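Local coordinates for nucleoside diphosphate kinase (Encephalitozoon cuniculi, PDB 3MPD), which probably transfers the gamma phosphate of ATP to nucleoside diphosphates by a ping-pong mechanism, through a phosphorylated histidine intermediate, at residues E6-M11 with H119-V124. Residues are numbered along the deposited sequence; the frame is centred on the assembly and turned at random.
Sequences ERTFIM and HGSDCV
The short strand 118-120 pairs antiparallel with strand 7-12 at one edge of the four-stranded antiparallel sheet of the nucleoside diphosphate kinase fold and carries His119, probably the histidine phosphorylated during catalysis. The tight part is the ladder. Met11 and His119 form a hydrogen-bonded pair, Met11 N to His119 O at 2.9 Å and His119 N to Met11 O at 2.8 Å, both nearly straight (165°) and in the carbonyl plane. Next comes the non-hydrogen-bonded pair Ile10 and Gly120, where Ile10 CD1 lies 3.8 Å from Gly120 CA. Beyond it the backbone after Gly120 leaves the sheet, and Ser121 keeps hold of Phe9 with two bonds: its N gives to Phe9 O at 3.1 Å, bent to 141°, while its side chain stands in for a backbone carbonyl, OG accepting from Phe9 N. With OG anti to its own carbonyl carbon (chi1 -52°), that hydroxyl also bonds Glu130 of helix 124-134. The same carboxylate oxygen, OE1, bonds His119 NE2, so it probably fixes the imidazole's rotation and tautomer. Phe9, stacked on Trp134, crosses His119 at about a right angle; its CD2 meets the imidazole edge at CD2, 3.9 Å away. His119 also lies near Lys13 and Arg106, which probably bind ATP and whose charges may influence its ionisation. At the Glu6 end the contact loosens: a water accepts from Thr8 OG1 and donates to Ser121 O, linking the two diverging backbones. At the solvent side Glu6, extended with OE2 bonded to Val85 N, crosses exposed Val124 obliquely, OE1 touching CG2 at 3.6 Å.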
loop_
_atom_site.group_PDB
_atom_site.type_symbol
_atom_site.label_atom_id
_atom_site.label_comp_id
_atom_site.label_asym_id
_atom_site.label_seq_id
_atom_site.Cartn_x
_atom_site.Cartn_y
_atom_site.Cartn_z
ATOM N N GLU A 6 11.384 14.237 8.329
ATOM C CA GLU A 6 12.278 13.299 7.635
ATOM C C GLU A 6 11.465 12.235 6.877
ATOM O O GLU A 6 10.374 11.848 7.311
ATOM C CB GLU A 6 13.209 12.667 8.671
ATOM C CG GLU A 6 14.259 11.704 8.167
ATOM C CD GLU A 6 15.246 11.316 9.269
ATOM O OE1 GLU A 6 15.979 12.202 9.760
ATOM O OE2 GLU A 6 15.298 10.131 9.657
ATOM N N ARG A 7 11.980 11.771 5.743
ATOM C CA ARG A 7 11.349 10.637 5.043
ATOM C C ARG A 7 12.302 9.478 4.715
ATOM O O ARG A 7 13.525 9.655 4.670
ATOM C CB ARG A 7 10.652 11.104 3.783
ATOM C CG ARG A 7 11.357 12.220 3.126
ATOM C CD ARG A 7 10.517 12.818 2.036
ATOM N NE ARG A 7 11.401 13.044 0.904
ATOM C CZ ARG A 7 10.989 13.298 -0.330
ATOM N NH1 ARG A 7 9.688 13.375 -0.606
ATOM N NH2 ARG A 7 11.891 13.470 -1.283
ATOM N N THR A 8 11.729 8.292 4.476
ATOM C CA THR A 8 12.522 7.092 4.197
ATOM C C THR A 8 11.847 6.232 3.141
ATOM O O THR A 8 10.617 6.252 2.995
ATOM C CB THR A 8 12.826 6.277 5.492
ATOM O OG1 THR A 8 13.814 5.270 5.223
ATOM C CG2 THR A 8 11.569 5.632 6.093
ATOM N N PHE A 9 12.660 5.510 2.380
ATOM C CA PHE A 9 12.161 4.667 1.315
ATOM C C PHE A 9 12.117 3.234 1.801
ATOM O O PHE A 9 13.118 2.696 2.259
ATOM C CB PHE A 9 13.033 4.786 0.054
ATOM C CG PHE A 9 12.551 3.940 -1.077
ATOM C CD1 PHE A 9 11.370 4.266 -1.740
ATOM C CD2 PHE A 9 13.253 2.800 -1.451
ATOM C CE1 PHE A 9 10.880 3.474 -2.764
ATOM C CE2 PHE A 9 12.791 2.000 -2.498
ATOM C CZ PHE A 9 11.591 2.330 -3.148
ATOM N N ILE A 10 10.944 2.629 1.709
ATOM C CA ILE A 10 10.729 1.271 2.215
ATOM C C ILE A 10 10.180 0.448 1.062
ATOM O O ILE A 10 9.154 0.798 0.483
ATOM C CB ILE A 10 9.693 1.240 3.347
ATOM C CG1 ILE A 10 10.059 2.215 4.492
ATOM C CG2 ILE A 10 9.487 -0.206 3.874
ATOM C CD1 ILE A 10 11.417 1.907 5.249
ATOM N N MET A 11 10.820 -0.677 0.770
ATOM C CA MET A 11 10.383 -1.488 -0.352
ATOM C C MET A 11 10.251 -2.932 0.078
ATOM O O MET A 11 11.227 -3.541 0.557
ATOM C CB MET A 11 11.376 -1.331 -1.515
ATOM C CG MET A 11 11.064 -2.168 -2.739
ATOM S SD MET A 11 12.211 -1.783 -4.099
ATOM C CE MET A 11 13.825 -2.034 -3.351
ATOM N N HIS A 119 13.547 -3.700 2.035
ATOM C CA HIS A 119 14.644 -2.764 2.036
ATOM C C HIS A 119 14.196 -1.507 2.757
ATOM O O HIS A 119 13.085 -1.032 2.505
ATOM C CB HIS A 119 14.968 -2.366 0.595
ATOM C CG HIS A 119 15.786 -1.121 0.511
ATOM N ND1 HIS A 119 17.161 -1.127 0.625
ATOM C CD2 HIS A 119 15.423 0.176 0.359
ATOM C CE1 HIS A 119 17.611 0.111 0.545
ATOM N NE2 HIS A 119 16.577 0.920 0.375
ATOM N N GLY A 120 15.043 -0.925 3.615
ATOM C CA GLY A 120 14.768 0.433 4.110
ATOM C C GLY A 120 16.015 1.276 3.945
ATOM O O GLY A 120 17.120 0.757 4.106
ATOM N N SER A 121 15.861 2.570 3.630
ATOM C CA SER A 121 17.039 3.441 3.463
ATOM C C SER A 121 17.976 3.408 4.679
ATOM O O SER A 121 17.524 3.285 5.802
ATOM C CB SER A 121 16.618 4.897 3.199
ATOM O OG SER A 121 15.694 4.972 2.136
ATOM N N ASP A 122 19.280 3.539 4.448
ATOM C CA ASP A 122 20.243 3.501 5.552
ATOM C C ASP A 122 20.615 4.887 6.079
ATOM O O ASP A 122 21.156 5.006 7.174
ATOM C CB ASP A 122 21.484 2.650 5.222
ATOM C CG ASP A 122 22.355 3.230 4.117
ATOM O OD1 ASP A 122 22.015 4.266 3.488
ATOM O OD2 ASP A 122 23.422 2.614 3.867
ATOM N N CYS A 123 20.298 5.925 5.311
ATOM C CA CYS A 123 20.563 7.299 5.717
ATOM C C CYS A 123 19.687 8.256 4.907
ATOM O O CYS A 123 19.081 7.860 3.915
ATOM C CB CYS A 123 22.056 7.631 5.562
ATOM S SG CYS A 123 22.676 7.568 3.858
ATOM N N VAL A 124 19.634 9.516 5.323
ATOM C CA VAL A 124 18.781 10.513 4.663
ATOM C C VAL A 124 19.181 10.756 3.194
ATOM O O VAL A 124 18.322 10.849 2.309
ATOM C CB VAL A 124 18.752 11.835 5.484
ATOM C CG1 VAL A 124 18.368 13.036 4.619
ATOM C CG2 VAL A 124 17.798 11.686 6.689
HETATM O O HOH W 1 14.798 3.564 7.047
#